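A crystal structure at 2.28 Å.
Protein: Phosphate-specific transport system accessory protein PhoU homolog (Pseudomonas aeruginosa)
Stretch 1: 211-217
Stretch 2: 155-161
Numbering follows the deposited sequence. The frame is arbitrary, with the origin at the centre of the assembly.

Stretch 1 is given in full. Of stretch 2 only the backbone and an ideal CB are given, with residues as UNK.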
# COMPACT_ATOMS: atom_id res chain seq x y z
N ILE A 211 -11.42 3.13 -4.14
CA ILE A 211 -12.63 2.33 -4.26
C ILE A 211 -13.78 3.14 -4.85
O ILE A 211 -14.65 2.59 -5.52
CB ILE A 211 -13.08 1.78 -2.92
CG1 ILE A 211 -12.06 0.77 -2.40
CG2 ILE A 211 -14.45 1.12 -3.04
CD1 ILE A 211 -12.23 0.47 -0.93
N ALA A 212 -13.77 4.45 -4.59
CA ALA A 212 -14.76 5.35 -5.15
C ALA A 212 -14.58 5.45 -6.66
O ALA A 212 -15.55 5.40 -7.42
CB ALA A 212 -14.67 6.73 -4.50
N GLU A 213 -13.33 5.57 -7.08
CA GLU A 213 -12.99 5.71 -8.48
C GLU A 213 -13.35 4.44 -9.26
O GLU A 213 -13.72 4.50 -10.44
CB GLU A 213 -11.52 6.09 -8.65
CG GLU A 213 -11.29 7.58 -8.41
CD GLU A 213 -9.81 7.99 -8.26
OE1 GLU A 213 -8.90 7.16 -8.04
OE2 GLU A 213 -9.56 9.20 -8.36
N LEU A 214 -13.29 3.30 -8.57
CA LEU A 214 -13.70 2.04 -9.17
C LEU A 214 -15.21 2.02 -9.38
O LEU A 214 -15.70 1.43 -10.34
CB LEU A 214 -13.27 0.85 -8.32
CG LEU A 214 -11.76 0.60 -8.27
CD1 LEU A 214 -11.38 -0.34 -7.14
CD2 LEU A 214 -11.27 0.04 -9.58
N VAL A 215 -15.95 2.66 -8.47
CA VAL A 215 -17.41 2.75 -8.57
C VAL A 215 -17.80 3.66 -9.74
O VAL A 215 -18.81 3.45 -10.39
CB VAL A 215 -18.05 3.22 -7.25
CG1 VAL A 215 -19.56 3.43 -7.41
CG2 VAL A 215 -17.80 2.20 -6.14
N ILE A 216 -16.98 4.66 -9.99
CA ILE A 216 -17.19 5.56 -11.11
C ILE A 216 -17.05 4.76 -12.40
O ILE A 216 -17.96 4.75 -13.25
CB ILE A 216 -16.19 6.73 -11.06
CG1 ILE A 216 -16.64 7.74 -10.00
CG2 ILE A 216 -16.09 7.40 -12.42
CD1 ILE A 216 -15.61 8.78 -9.65
N TYR A 217 -15.91 4.09 -12.53
CA TYR A 217 -15.61 3.24 -13.68
C TYR A 217 -16.72 2.22 -13.89
O TYR A 217 -17.19 2.04 -14.99
CB TYR A 217 -14.23 2.57 -13.51
CG TYR A 217 -14.04 1.26 -14.23
CD1 TYR A 217 -13.58 1.22 -15.55
CD2 TYR A 217 -14.31 0.05 -13.59
CE1 TYR A 217 -13.40 0.02 -16.21
CE2 TYR A 217 -14.14 -1.16 -14.24
CZ TYR A 217 -13.68 -1.17 -15.54
OH TYR A 217 -13.53 -2.38 -16.18
N UNK A 155 -22.12 10.26 -5.26
CA UNK A 155 -21.51 10.14 -3.95
C UNK A 155 -20.02 9.82 -4.08
O UNK A 155 -19.17 10.49 -3.49
CB UNK A 155 -22.22 9.06 -3.13
N UNK A 156 -19.74 8.83 -4.91
CA UNK A 156 -18.40 8.35 -5.15
C UNK A 156 -17.49 9.46 -5.54
O UNK A 156 -16.33 9.52 -5.08
CB UNK A 156 -18.40 7.27 -6.23
N UNK A 157 -18.00 10.35 -6.40
CA UNK A 157 -17.18 11.45 -6.89
C UNK A 157 -16.75 12.36 -5.75
O UNK A 157 -15.59 12.79 -5.70
CB UNK A 157 -17.94 12.25 -7.95
N UNK A 158 -17.67 12.64 -4.83
CA UNK A 158 -17.39 13.58 -3.74
C UNK A 158 -16.38 12.98 -2.73
O UNK A 158 -15.49 13.68 -2.25
CB UNK A 158 -18.69 13.96 -3.03
N UNK A 159 -16.53 11.69 -2.45
CA UNK A 159 -15.51 10.94 -1.71
C UNK A 159 -14.13 11.20 -2.29
O UNK A 159 -13.22 11.74 -1.61
CB UNK A 159 -15.82 9.44 -1.73
N UNK A 160 -13.98 10.86 -3.56
CA UNK A 160 -12.70 11.07 -4.24
C UNK A 160 -12.21 12.50 -4.12
O UNK A 160 -11.01 12.75 -3.96
CB UNK A 160 -12.82 10.69 -5.72
N UNK A 161 -13.13 13.46 -4.21
CA UNK A 161 -12.77 14.87 -4.09
C UNK A 161 -12.39 15.24 -2.68
O UNK A 161 -11.55 16.10 -2.47
CB UNK A 161 -13.93 15.76 -4.56

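Two helical segments of one chain cross here at 146° between their N-to-C directions, so they run roughly antiparallel, and their axes approach to 8.3 Å. That spacing is tight for helices, so side chains should be small where the backbones come nearest.

Position 155 lies beyond the reach of stretch 1. With helical angles and no neighbor to satisfy, almost any helix-compatible residue would suit it. It is Leu 155, whose side chain makes no contact with the other segment.

Position 156 is the crux. Its CA lies 4.7 Å from Ala 212 CA, and its ideal CB points toward stretch 1, 3.6 Å from Ala 212 O and 4.2 Å from both Val 215 CG1 and Ile 216 CG1. Little volume remains, so glycine, alanine or perhaps serine would be considered, with alanine filling the space while favoring the helix. Ala 156 is the deposited choice. Its CB sits 4.1 Å from Ala 212 CB, and the pairing is reciprocal: Ala 212 CB comes within 3.3 Å of Ala 156 O, so each methyl packs close to the other helix's backbone carbonyl.

Position 157 points away, although its ideal CB is 4.5 Å from Ile 216 CD1. Many side chains could leave in that direction, polar or apolar. Leu 157 occupies it, and the nearest contact uses its backbone, with Ile 216 CD1 4.1 Å from Leu 157 CA.

Position 158 also points away, with nothing of stretch 1 near its ideal CB; polar residues fit readily. Ser 158, chi1 p, turns its hydroxyl back to its own helix, donating a very short 2.4 Å hydrogen bond from OG to Leu 155 O.

Position 159 points toward stretch 1, its ideal CB 4.0 Å from Ala 212 CB. An apolar methyl is on offer, so alanine or a compact branched aliphatic would suit. Val 159 adopts chi1 t and sets CG1 3.9 Å from Ala 212 CB.

Position 160 faces Glu 213 CG at 4.4 Å and Ala 212 CB at 4.5 Å from its ideal CB. Small residues fit; a longer basic one might seek the Glu 213 carboxylate. The choice is Ala 160, which meets the aliphatic part of Glu 213, CB to CG at 4.4 Å, and makes no use of the charge.

Position 161 is out of reach and permissive, suiting polar residues. Gln 161 makes no contact with stretch 1. No hydrogen bond joins the segments; close apolar packing carries the contact.

Stretch 2 155-161: LALSVAQ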
# COMPACT_ATOMS: atom_id res chain seq x y z
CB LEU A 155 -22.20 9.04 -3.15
CG LEU A 155 -21.68 8.86 -1.73
CD1 LEU A 155 -21.60 10.21 -1.01
CD2 LEU A 155 -22.57 7.90 -0.95
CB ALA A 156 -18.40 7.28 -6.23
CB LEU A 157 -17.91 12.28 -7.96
CG LEU A 157 -17.21 13.56 -8.43
CD1 LEU A 157 -15.76 13.30 -8.81
CD2 LEU A 157 -17.96 14.23 -9.59
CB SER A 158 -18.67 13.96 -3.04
OG SER A 158 -19.43 12.79 -2.84
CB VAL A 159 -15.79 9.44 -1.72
CG1 VAL A 159 -14.61 8.66 -1.16
CG2 VAL A 159 -17.05 9.13 -0.91
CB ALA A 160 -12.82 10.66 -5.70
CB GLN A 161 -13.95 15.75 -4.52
CG GLN A 161 -14.18 15.82 -6.02
CD GLN A 161 -15.54 16.41 -6.36
OE1 GLN A 161 -16.42 16.51 -5.50
NE2 GLN A 161 -15.74 16.78 -7.63
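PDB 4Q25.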